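Local coordinates for luciferase-like monooxygenase (Streptomyces bottropensis, PDB 4US5), which probably acts as a flavin-dependent monooxygenase of the bacterial luciferase family, using molecular oxygen to oxidise an organic substrate, at residues D296-T299 with K300-D303; L323-Y326 with R327-E331; F193-P196 with Q197-R200; E279-E282 with W283-V287; R244-H247 with R248-Q252. All coordinates share one frame; numbering follows the deposited sequence. Where two conformers were deposited one is given.

Contact 1 (D296-T299 with K300-D303)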
# COMPACT_ATOMS: atom_id res chain seq x y z
N ASP B 296 -32.19 11.73 -14.93
CA ASP B 296 -33.26 10.94 -15.56
C ASP B 296 -32.68 9.73 -16.30
O ASP B 296 -33.20 8.61 -16.19
CB ASP B 296 -34.08 11.81 -16.51
CG ASP B 296 -34.93 12.84 -15.79
OD1 ASP B 296 -35.07 12.78 -14.54
OD2 ASP B 296 -35.44 13.75 -16.46
N GLN B 297 -31.62 9.95 -17.07
CA GLN B 297 -31.00 8.87 -17.82
C GLN B 297 -30.47 7.79 -16.88
O GLN B 297 -30.67 6.59 -17.08
CB GLN B 297 -29.86 9.42 -18.69
CG GLN B 297 -29.12 8.39 -19.50
CD GLN B 297 -29.98 7.75 -20.61
OE1 GLN B 297 -30.13 8.31 -21.68
NE2 GLN B 297 -30.56 6.58 -20.32
N LEU B 298 -29.77 8.22 -15.83
CA LEU B 298 -29.13 7.28 -14.93
C LEU B 298 -30.14 6.51 -14.10
O LEU B 298 -29.97 5.33 -13.85
CB LEU B 298 -28.13 8.01 -14.00
CG LEU B 298 -26.88 8.54 -14.67
CD1 LEU B 298 -26.14 9.50 -13.73
CD2 LEU B 298 -25.96 7.40 -15.08
N THR B 299 -31.23 7.17 -13.74
CA THR B 299 -32.30 6.53 -12.99
C THR B 299 -32.96 5.40 -13.82
O THR B 299 -33.23 4.31 -13.30
CB THR B 299 -33.34 7.55 -12.50
OG1 THR B 299 -32.71 8.44 -11.57
CG2 THR B 299 -34.50 6.85 -11.79
N LYS B 300 -33.20 5.66 -15.11
CA LYS B 300 -33.72 4.62 -16.01
C LYS B 300 -32.79 3.41 -16.00
O LYS B 300 -33.24 2.25 -15.93
CB LYS B 300 -33.82 5.15 -17.44
CG LYS B 300 -34.95 6.15 -17.68
CD LYS B 300 -35.15 6.40 -19.18
CE LYS B 300 -36.34 7.29 -19.50
NZ LYS B 300 -36.40 7.72 -20.94
N MSE B 301 -31.48 3.68 -16.05
CA MSE B 301 -30.48 2.63 -16.12
C MSE B 301 -30.44 1.85 -14.85
O MSE B 301 -30.39 0.62 -14.86
CB MSE B 301 -29.11 3.23 -16.46
CG MSE B 301 -29.11 3.77 -17.88
SE MSE B 301 -27.58 4.93 -18.18
CE MSE B 301 -26.22 3.53 -18.18
N ALA B 302 -30.49 2.55 -13.73
CA ALA B 302 -30.54 1.89 -12.42
C ALA B 302 -31.80 1.03 -12.21
O ALA B 302 -31.71 -0.09 -11.71
CB ALA B 302 -30.38 2.91 -11.32
N ASP B 303 -32.96 1.55 -12.60
CA ASP B 303 -34.22 0.81 -12.49
C ASP B 303 -34.13 -0.47 -13.28
O ASP B 303 -34.51 -1.54 -12.80
CB ASP B 303 -35.40 1.64 -13.01
CG ASP B 303 -35.79 2.75 -12.09
OD1 ASP B 303 -35.39 2.76 -10.92
OD2 ASP B 303 -36.50 3.67 -12.54
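Gln297 and Met301, modelled as selenomethionine, meet one turn apart on helix 291-305, an outer helix of the TIM-barrel fold. The stretch is regular alpha helix, and its contacts fall into backbone bonds, packing and polar side chains.

Four backbone hydrogen bonds join each residue to the one four places on. Lys300 N binds Asp296 O, and Met301 N binds Gln297 O. Ala302 N reaches Leu298 O at 2.8 Å, the shortest of the set. Asp303 N to Thr299 O closes the series at 2.9 Å.

The packing centres on Met301. Met301 SE lies 4.0 Å from Gln297 CG and 4.3 Å from Leu298 CD2. Gln297 starts with CG anti to its N (chi1 179°) and then bends at chi2, which brings its amide across the Met301 chain. Gln297 NE2 there stands 4.0 Å from Met301 CG. Leu298 and Met301 also face inward, against Val225 of strand 221-229 and Val287 of strand 286-289. Gln297 and Met301 both touch Trp283. The helix is thus seated on the sheet by its apolar side.

Lys300, Thr299 and Asp303 lie away from the packed side. Lys300 runs extended after CG, and Lys300 CG passes 3.4 Å from Asp296 O before the amine leads away from the turn. Thr299 OG1 turns back to bond Arg295 O. Thr299 and Asp303 run alongside each other, with Thr299 CG2 3.8 Å from Asp303 OD2.

Contact 2 (L323-Y326 with R327-E331)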
# COMPACT_ATOMS: atom_id res chain seq x y z
N LEU B 323 -14.93 18.51 -9.98
CA LEU B 323 -15.57 18.66 -8.70
C LEU B 323 -17.02 19.15 -8.85
O LEU B 323 -17.93 18.62 -8.20
CB LEU B 323 -14.77 19.61 -7.78
CG LEU B 323 -13.40 19.11 -7.38
CD1 LEU B 323 -12.65 20.14 -6.59
CD2 LEU B 323 -13.46 17.80 -6.61
N ARG B 324 -17.22 20.07 -9.77
CA ARG B 324 -18.58 20.56 -10.09
C ARG B 324 -19.51 19.42 -10.49
O ARG B 324 -20.66 19.36 -10.04
CB ARG B 324 -18.59 21.67 -11.19
CG ARG B 324 -18.51 23.09 -10.62
CD ARG B 324 -18.71 24.20 -11.63
NE ARG B 324 -17.64 24.25 -12.60
CZ ARG B 324 -16.51 24.95 -12.46
NH1 ARG B 324 -16.32 25.71 -11.38
NH2 ARG B 324 -15.60 24.93 -13.41
N SER B 325 -19.02 18.56 -11.38
CA SER B 325 -19.81 17.42 -11.85
C SER B 325 -20.29 16.57 -10.70
O SER B 325 -21.49 16.28 -10.57
CB SER B 325 -19.01 16.61 -12.91
OG SER B 325 -19.81 15.55 -13.45
N TYR B 326 -19.38 16.23 -9.76
CA TYR B 326 -19.75 15.43 -8.65
C TYR B 326 -20.67 16.14 -7.64
O TYR B 326 -21.50 15.50 -7.01
CB TYR B 326 -18.49 14.83 -7.95
CG TYR B 326 -17.86 13.70 -8.72
CD1 TYR B 326 -16.90 13.95 -9.68
CD2 TYR B 326 -18.22 12.37 -8.49
CE1 TYR B 326 -16.32 12.91 -10.41
CE2 TYR B 326 -17.64 11.33 -9.23
CZ TYR B 326 -16.69 11.61 -10.18
OH TYR B 326 -16.07 10.56 -10.88
N ARG B 327 -20.46 17.45 -7.46
CA ARG B 327 -21.34 18.26 -6.61
C ARG B 327 -22.76 18.31 -7.17
O ARG B 327 -23.72 18.10 -6.45
CB ARG B 327 -20.83 19.70 -6.55
CG ARG B 327 -19.75 19.91 -5.55
CD ARG B 327 -19.78 21.38 -5.08
NE ARG B 327 -18.52 21.74 -4.49
CZ ARG B 327 -18.28 21.64 -3.19
NH1 ARG B 327 -19.22 21.21 -2.36
NH2 ARG B 327 -17.07 21.98 -2.71
N LEU B 328 -22.87 18.55 -8.45
CA LEU B 328 -24.19 18.63 -9.11
C LEU B 328 -24.91 17.30 -9.07
O LEU B 328 -26.13 17.24 -8.82
CB LEU B 328 -24.04 19.10 -10.55
CG LEU B 328 -23.59 20.52 -10.78
CD1 LEU B 328 -23.24 20.71 -12.24
CD2 LEU B 328 -24.66 21.53 -10.32
N LEU B 329 -24.17 16.20 -9.21
CA LEU B 329 -24.77 14.88 -9.10
C LEU B 329 -25.31 14.56 -7.69
O LEU B 329 -26.38 13.98 -7.55
CB LEU B 329 -23.77 13.77 -9.52
CG LEU B 329 -23.49 13.60 -10.99
CD1 LEU B 329 -22.27 12.68 -11.20
CD2 LEU B 329 -24.73 13.04 -11.66
N ALA B 330 -24.54 14.90 -6.67
CA ALA B 330 -24.99 14.69 -5.32
C ALA B 330 -26.33 15.41 -5.09
O ALA B 330 -27.21 14.88 -4.41
CB ALA B 330 -23.96 15.19 -4.33
N GLU B 331 -26.42 16.63 -5.56
CA GLU B 331 -27.66 17.46 -5.40
C GLU B 331 -28.81 16.82 -6.22
O GLU B 331 -29.90 16.61 -5.71
CB GLU B 331 -27.38 18.88 -5.89
CG GLU B 331 -28.56 19.85 -5.78
CD GLU B 331 -28.27 21.23 -6.42
OE1 GLU B 331 -27.35 21.36 -7.27
OE2 GLU B 331 -28.99 22.20 -6.07
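Tyr326, whose O accepts Ala330 N, sends its ring away from the 327-331 side. Neither face of the ring meets that side: the ring packs against Val9 of strand 6-11 and Leu31 of helix 21-38. At its far end OH hydrogen-bonds to Val312 O and Ser314 OG. A bound sodium ion lies about 4 Å from this side chain, and Ser314 is among the sodium ligands. The guanidinium of Arg324 is likewise engaged outside the turn, in a salt bridge to Asp321.

Across the turn the contact is mostly backbone. Arg327 N binds Leu323 O at 2.9 Å, and Leu328 N binds Arg324 O at 2.8 Å. Leu329 N reaches Ser325 O, and Ala330 N reaches Tyr326 O at 3.1 Å.

Leu328 and Leu329 each fold back over the carbonyl four residues earlier. Leu328 CG is anti to its carbonyl carbon (chi1 -68°), which puts it 3.2 Å from Arg324 O. Leu329 does the same over Ser325 O, with its CG at 3.4 Å. Its CD1 approaches Ser325 OG, which is bonded to Cys229 N. Leu329 also touches Leu7 and Val227. This is the pattern of an amphipathic outer helix of a TIM barrel, 319-332, laid over strands 6-11 and 221-229.

Contact 3 (F193-P196 with Q197-R200)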
# COMPACT_ATOMS: atom_id res chain seq x y z
N PHE B 193 -19.63 1.57 -18.94
CA PHE B 193 -18.88 2.46 -19.80
C PHE B 193 -17.84 1.71 -20.61
O PHE B 193 -17.30 2.24 -21.57
CB PHE B 193 -18.21 3.58 -18.98
CG PHE B 193 -17.13 3.11 -18.04
CD1 PHE B 193 -17.44 2.60 -16.80
CD2 PHE B 193 -15.79 3.25 -18.37
CE1 PHE B 193 -16.45 2.19 -15.93
CE2 PHE B 193 -14.80 2.84 -17.51
CZ PHE B 193 -15.13 2.32 -16.28
N ILE B 194 -17.54 0.48 -20.20
CA ILE B 194 -16.58 -0.37 -20.92
C ILE B 194 -17.30 -1.26 -21.95
O ILE B 194 -16.89 -1.34 -23.11
CB ILE B 194 -15.79 -1.26 -19.96
CG1 ILE B 194 -14.97 -0.37 -19.01
CG2 ILE B 194 -14.88 -2.26 -20.74
CD1 ILE B 194 -13.99 -1.11 -18.12
N THR B 195 -18.38 -1.91 -21.52
CA THR B 195 -19.12 -2.84 -22.37
C THR B 195 -20.63 -2.53 -22.37
O THR B 195 -21.44 -3.28 -21.81
CB THR B 195 -18.82 -4.27 -21.91
OG1 THR B 195 -17.41 -4.44 -21.83
CG2 THR B 195 -19.37 -5.33 -22.89
N PRO B 196 -21.02 -1.41 -22.97
CA PRO B 196 -22.40 -0.97 -22.93
C PRO B 196 -23.32 -1.86 -23.78
O PRO B 196 -24.52 -1.84 -23.57
CB PRO B 196 -22.35 0.44 -23.51
CG PRO B 196 -21.11 0.46 -24.34
CD PRO B 196 -20.15 -0.44 -23.63
N GLN B 197 -22.76 -2.66 -24.67
CA GLN B 197 -23.60 -3.58 -25.47
C GLN B 197 -24.26 -4.68 -24.63
O GLN B 197 -25.29 -5.20 -25.02
CB GLN B 197 -22.80 -4.19 -26.64
CG GLN B 197 -21.65 -5.09 -26.21
CD GLN B 197 -20.31 -4.35 -26.18
OE1 GLN B 197 -20.20 -3.18 -25.72
NE2 GLN B 197 -19.27 -5.04 -26.65
N PHE B 198 -23.72 -5.02 -23.46
CA PHE B 198 -24.24 -6.12 -22.66
C PHE B 198 -24.71 -5.77 -21.25
O PHE B 198 -24.98 -6.64 -20.45
CB PHE B 198 -23.17 -7.22 -22.57
CG PHE B 198 -22.80 -7.82 -23.92
CD1 PHE B 198 -23.76 -8.41 -24.71
CD2 PHE B 198 -21.48 -7.85 -24.34
CE1 PHE B 198 -23.44 -8.97 -25.94
CE2 PHE B 198 -21.14 -8.43 -25.57
CZ PHE B 198 -22.13 -8.98 -26.37
N THR B 199 -24.83 -4.48 -20.96
CA THR B 199 -25.19 -4.05 -19.62
C THR B 199 -26.48 -4.69 -19.12
O THR B 199 -26.53 -5.28 -18.04
CB THR B 199 -25.33 -2.52 -19.57
OG1 THR B 199 -24.10 -1.93 -20.04
CG2 THR B 199 -25.60 -2.05 -18.13
N ARG B 200 -27.56 -4.55 -19.89
CA ARG B 200 -28.83 -5.10 -19.48
C ARG B 200 -28.76 -6.61 -19.26
O ARG B 200 -29.19 -7.12 -18.21
CB ARG B 200 -29.92 -4.74 -20.49
CG ARG B 200 -31.29 -5.31 -20.13
CD ARG B 200 -32.31 -4.92 -21.16
NE ARG B 200 -32.70 -3.50 -21.10
CZ ARG B 200 -33.60 -3.00 -20.26
NH1 ARG B 200 -34.17 -3.75 -19.34
NH2 ARG B 200 -33.93 -1.74 -20.33
O HOH W 1 -17.99 -1.73 -26.31
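Thr195 carries most of the side-chain contact, against Gln197 and Phe198. Its CG2 is anti to the backbone N, and this aims the methyl at both neighbours. Thr195 CG2 lies 3.6 Å from Gln197 CD and 3.6 Å from Phe198 CD2, the latter at the ring edge near its plane. Thr195 OG1 points elsewhere, to Ala173 O. The Thr195 carbonyl accepts a straight but weak bond from Phe198 N, 3.3 Å from Thr195 O. Tyr190 OH binds the same oxygen. Thr199 OG1 is close by, but its stronger partner is His192 ND1.

Pro196 follows, with CD 3.4 Å from Gln197 OE1 and CA 3.5 Å from Thr199 OG1. Gln197 OE1 also takes a 2.7 Å bond from a water, which donates weakly to Ile194 O. The Pro196 ring rests on Phe281 and Arg285 as well. An alanine here lacks the outer ring carbons and the fixed phi, and would probably open a gap beside Phe281 and let the turn flex.

The whole is a beta turn over 195-198 with proline second. It feeds helix 199-209, with Phe198 at the N-cap, in the loop that follows strand 188-191 of the barrel.

Contact 4 (E279-E282 with W283-V287)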
# COMPACT_ATOMS: atom_id res chain seq x y z
N GLU B 279 -21.08 4.82 -32.72
CA GLU B 279 -21.54 3.59 -32.11
C GLU B 279 -22.89 3.87 -31.48
O GLU B 279 -23.26 5.02 -31.29
CB GLU B 279 -20.53 3.08 -31.07
CG GLU B 279 -20.26 4.09 -29.97
CD GLU B 279 -19.29 3.58 -28.91
OE1 GLU B 279 -18.67 2.52 -29.11
OE2 GLU B 279 -19.17 4.26 -27.86
N SER B 280 -23.64 2.81 -31.23
CA SER B 280 -24.98 2.93 -30.70
C SER B 280 -25.37 1.75 -29.82
O SER B 280 -25.23 0.60 -30.20
CB SER B 280 -25.98 3.07 -31.87
OG SER B 280 -26.98 4.00 -31.55
N PHE B 281 -25.87 2.05 -28.64
CA PHE B 281 -26.28 1.04 -27.69
C PHE B 281 -27.64 1.47 -27.14
O PHE B 281 -28.11 2.57 -27.39
CB PHE B 281 -25.25 0.93 -26.55
CG PHE B 281 -23.83 0.78 -27.03
CD1 PHE B 281 -23.39 -0.42 -27.57
CD2 PHE B 281 -22.97 1.88 -27.03
CE1 PHE B 281 -22.10 -0.56 -28.05
CE2 PHE B 281 -21.67 1.74 -27.49
CZ PHE B 281 -21.23 0.51 -27.98
N GLU B 282 -28.23 0.62 -26.33
CA GLU B 282 -29.47 0.98 -25.67
C GLU B 282 -29.28 2.29 -24.88
O GLU B 282 -30.09 3.21 -24.96
CB GLU B 282 -29.93 -0.14 -24.76
CG GLU B 282 -31.19 0.26 -24.00
CD GLU B 282 -31.76 -0.83 -23.14
OE1 GLU B 282 -31.08 -1.86 -22.89
OE2 GLU B 282 -32.88 -0.61 -22.67
N TRP B 283 -28.21 2.35 -24.08
CA TRP B 283 -27.91 3.50 -23.28
C TRP B 283 -26.59 4.10 -23.75
O TRP B 283 -25.70 3.37 -24.17
CB TRP B 283 -27.81 3.12 -21.80
CG TRP B 283 -29.08 2.56 -21.25
CD1 TRP B 283 -30.31 3.13 -21.29
CD2 TRP B 283 -29.23 1.34 -20.54
NE1 TRP B 283 -31.22 2.35 -20.67
CE2 TRP B 283 -30.58 1.24 -20.18
CE3 TRP B 283 -28.35 0.32 -20.15
CZ2 TRP B 283 -31.09 0.15 -19.46
CZ3 TRP B 283 -28.86 -0.73 -19.40
CH2 TRP B 283 -30.22 -0.81 -19.09
N PRO B 284 -26.43 5.43 -23.61
CA PRO B 284 -25.17 6.01 -24.07
C PRO B 284 -23.98 5.41 -23.30
O PRO B 284 -24.09 5.21 -22.09
CB PRO B 284 -25.33 7.51 -23.79
CG PRO B 284 -26.48 7.64 -22.87
CD PRO B 284 -27.33 6.42 -22.99
N ARG B 285 -22.86 5.21 -23.97
CA ARG B 285 -21.69 4.69 -23.29
C ARG B 285 -21.27 5.61 -22.12
O ARG B 285 -20.97 5.15 -21.01
CB ARG B 285 -20.52 4.55 -24.25
CG ARG B 285 -19.29 3.93 -23.57
CD ARG B 285 -18.05 4.06 -24.40
NE ARG B 285 -18.09 3.16 -25.56
CZ ARG B 285 -17.76 1.88 -25.53
NH1 ARG B 285 -17.39 1.31 -24.41
NH2 ARG B 285 -17.83 1.16 -26.62
N TYR B 286 -21.23 6.90 -22.42
CA TYR B 286 -20.90 7.93 -21.45
C TYR B 286 -22.11 8.85 -21.31
O TYR B 286 -22.69 9.29 -22.32
CB TYR B 286 -19.70 8.74 -21.94
CG TYR B 286 -18.46 7.93 -22.24
CD1 TYR B 286 -18.13 6.80 -21.51
CD2 TYR B 286 -17.60 8.31 -23.27
CE1 TYR B 286 -16.98 6.10 -21.78
CE2 TYR B 286 -16.44 7.60 -23.54
CZ TYR B 286 -16.14 6.50 -22.81
OH TYR B 286 -15.02 5.78 -23.06
N VAL B 287 -22.49 9.13 -20.08
CA VAL B 287 -23.70 9.89 -19.79
C VAL B 287 -23.35 11.33 -19.57
O VAL B 287 -22.60 11.66 -18.64
CB VAL B 287 -24.41 9.30 -18.58
CG1 VAL B 287 -25.63 10.14 -18.19
CG2 VAL B 287 -24.83 7.88 -18.89
O HOH W 2 -25.36 4.50 -27.37
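This contact belongs to the loop that leads into strand 286-289, where the chain returns to the TIM-barrel sheet after helices 233-251 and 261-268. Its main tie is a salt bridge between Glu279 and Arg285. The guanidinium takes the carboxylate side-on, with two nearly straight bonds. Arg285 NE reaches Glu279 OE2 at 2.8 Å, and Arg285 NH2 reaches Glu279 OE1 at 3.0 Å. Both oxygens are met on their syn side, and the two flat groups are nearly coplanar, 24° apart. Arg285 CG is anti to the backbone N (chi1 -177°), and a bend at chi3 swings the guanidinium into line. The remaining nitrogen, NH1, binds the carbonyls of Phe193 and Ile194, so the group is held from two directions. A leucine in its place has no side-chain N-H groups and would probably leave the Glu279 carboxylate without its mate and those two carbonyls without this donor.

Phe281 lies beside the salt bridge. Phe281 CZ is 3.7 Å from Arg285 NH2, with ring and guanidinium planes almost perpendicular. Phe281 N donates to a water at 2.8 Å, and that water gives a weak bond to Trp283 O.

Glu282 and Trp283 make a second, separate packing pair. The extended Glu282 chain runs alongside the indole, and its carboxylate stacks over one face, planes 13° apart. Glu282 OE2 is also salt-bridged to Arg200. Nearer the backbone, Glu282 CG makes a CH-pi contact, 3.9 Å almost directly above the centroid of the five-membered ring of Trp283.

Contact 5 (R244-H247 with R248-Q252)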
# COMPACT_ATOMS: atom_id res chain seq x y z
N ARG B 244 -14.28 12.93 -25.87
CA ARG B 244 -14.51 12.68 -27.26
C ARG B 244 -13.18 12.69 -28.03
O ARG B 244 -12.92 11.79 -28.85
CB ARG B 244 -15.46 13.71 -27.82
CG ARG B 244 -16.88 13.61 -27.31
CD ARG B 244 -17.74 14.74 -27.82
NE ARG B 244 -17.92 14.63 -29.26
CZ ARG B 244 -18.04 15.66 -30.09
NH1 ARG B 244 -18.03 16.90 -29.65
NH2 ARG B 244 -18.15 15.42 -31.41
N LEU B 245 -12.37 13.71 -27.78
CA LEU B 245 -11.07 13.87 -28.49
C LEU B 245 -10.09 12.80 -28.06
O LEU B 245 -9.34 12.28 -28.87
CB LEU B 245 -10.48 15.25 -28.25
CG LEU B 245 -9.10 15.53 -28.89
CD1 LEU B 245 -9.16 15.31 -30.39
CD2 LEU B 245 -8.64 16.94 -28.57
N PHE B 246 -10.15 12.41 -26.77
CA PHE B 246 -9.29 11.32 -26.30
C PHE B 246 -9.60 10.07 -27.10
O PHE B 246 -8.68 9.37 -27.54
CB PHE B 246 -9.48 11.08 -24.78
CG PHE B 246 -8.55 10.03 -24.20
CD1 PHE B 246 -7.23 10.30 -23.93
CD2 PHE B 246 -9.04 8.75 -23.94
CE1 PHE B 246 -6.38 9.34 -23.41
CE2 PHE B 246 -8.21 7.77 -23.42
CZ PHE B 246 -6.88 8.06 -23.13
N HIS B 247 -10.87 9.82 -27.37
CA HIS B 247 -11.20 8.65 -28.18
C HIS B 247 -10.77 8.76 -29.64
O HIS B 247 -10.35 7.78 -30.22
CB HIS B 247 -12.70 8.34 -28.14
CG HIS B 247 -13.06 7.37 -27.08
ND1 HIS B 247 -13.20 7.74 -25.77
CD2 HIS B 247 -13.25 6.03 -27.12
CE1 HIS B 247 -13.47 6.68 -25.04
NE2 HIS B 247 -13.55 5.63 -25.84
N ARG B 248 -10.94 9.93 -30.24
CA ARG B 248 -10.49 10.15 -31.63
C ARG B 248 -9.01 9.83 -31.70
O ARG B 248 -8.55 9.11 -32.59
CB ARG B 248 -10.73 11.60 -32.08
CG ARG B 248 -10.01 11.96 -33.37
CD ARG B 248 -10.23 13.40 -33.79
NE ARG B 248 -11.55 13.61 -34.38
CZ ARG B 248 -11.98 14.78 -34.84
NH1 ARG B 248 -11.20 15.85 -34.80
NH2 ARG B 248 -13.18 14.88 -35.37
N ARG B 249 -8.27 10.38 -30.74
CA ARG B 249 -6.83 10.26 -30.75
C ARG B 249 -6.38 8.83 -30.54
O ARG B 249 -5.53 8.34 -31.24
CB ARG B 249 -6.22 11.16 -29.66
CG ARG B 249 -6.22 12.63 -30.00
CD ARG B 249 -5.60 13.39 -28.85
NE ARG B 249 -5.44 14.80 -29.09
CZ ARG B 249 -4.90 15.63 -28.20
NH1 ARG B 249 -4.56 15.19 -26.98
NH2 ARG B 249 -4.77 16.89 -28.50
N MSE B 250 -7.01 8.15 -29.59
CA MSE B 250 -6.65 6.76 -29.33
C MSE B 250 -6.95 5.89 -30.54
O MSE B 250 -6.20 4.96 -30.83
CB MSE B 250 -7.37 6.21 -28.10
CG MSE B 250 -6.95 6.91 -26.79
SE MSE B 250 -5.11 6.45 -26.24
CE MSE B 250 -5.40 4.62 -25.53
N SER B 251 -8.02 6.19 -31.26
CA SER B 251 -8.37 5.39 -32.44
C SER B 251 -7.31 5.53 -33.53
O SER B 251 -7.22 4.69 -34.41
CB SER B 251 -9.76 5.76 -33.00
OG SER B 251 -9.79 7.02 -33.65
N GLN B 252 -6.52 6.61 -33.47
CA GLN B 252 -5.46 6.88 -34.46
C GLN B 252 -4.06 6.51 -33.93
O GLN B 252 -3.05 6.79 -34.59
CB GLN B 252 -5.49 8.36 -34.83
CG GLN B 252 -6.80 8.80 -35.47
CD GLN B 252 -6.88 10.28 -35.61
OE1 GLN B 252 -6.99 11.02 -34.63
NE2 GLN B 252 -6.79 10.75 -36.84
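A Met-aromatic contact marks the last turns of helix 233-251, where Met250, a selenomethionine in this model, folds over Phe246. The two side chains run alongside each other. Met250 CG stands over one face of the Phe246 ring, 3.9 Å from its centroid, as a CH-pi contact. The closest carbon pair is Phe246 CE2 to Met250 CG, 3.7 Å. Met250 SE comes in obliquely, 4.5 Å from the same centroid. Phe246 meets it because its CG is anti to the backbone N (chi1 -176°), which tips the ring along the helix toward its C-terminal end.

One residue earlier along the helix, Leu245 packs on Arg249. Leu245 CG lies 3.7 Å from Arg249 NE, and CD2 sits over one face of the guanidinium.

The helical backbone bonds run from Arg248 N to Arg244 O through to Ser251 N to His247 O. Near the end of the helix Ser251 OG turns back and donates to Arg248 O at 2.7 Å, giving that carbonyl a side-chain partner.

Arg248 reaches out to the carbonyls of Glu267, Lys270 and Pro273, at and beyond the end of helix 261-268. Leu245 packs on Leu263 and Ala264 of that helix, Arg244 pairs with Asp274, and His247 meets the ring of Tyr286, on the chain leading into the barrel strand.

Along the chain the order is contact 3, 5, 4, 1 and 2. Contacts 3 and 4 are close, centres about 8 Å apart, and are joined by the Arg200-Glu282 salt bridge and by Pro196 against Phe281. Contact 4 also touches contact 1, centres about 13 Å apart, where Trp283 and Val287 pack on helix 291-305, which directly follows strand 286-289. Contact 5 lies at the edge of the fold, its centre about 27 Å from that of contact 1, and meets contact 4 through His247 and Tyr286. Contact 2, on the last helix, touches none of the others. Strand 221-229 lies under contacts 1, 2 and 3 alike, so distant turns rest on one shared barrel strand.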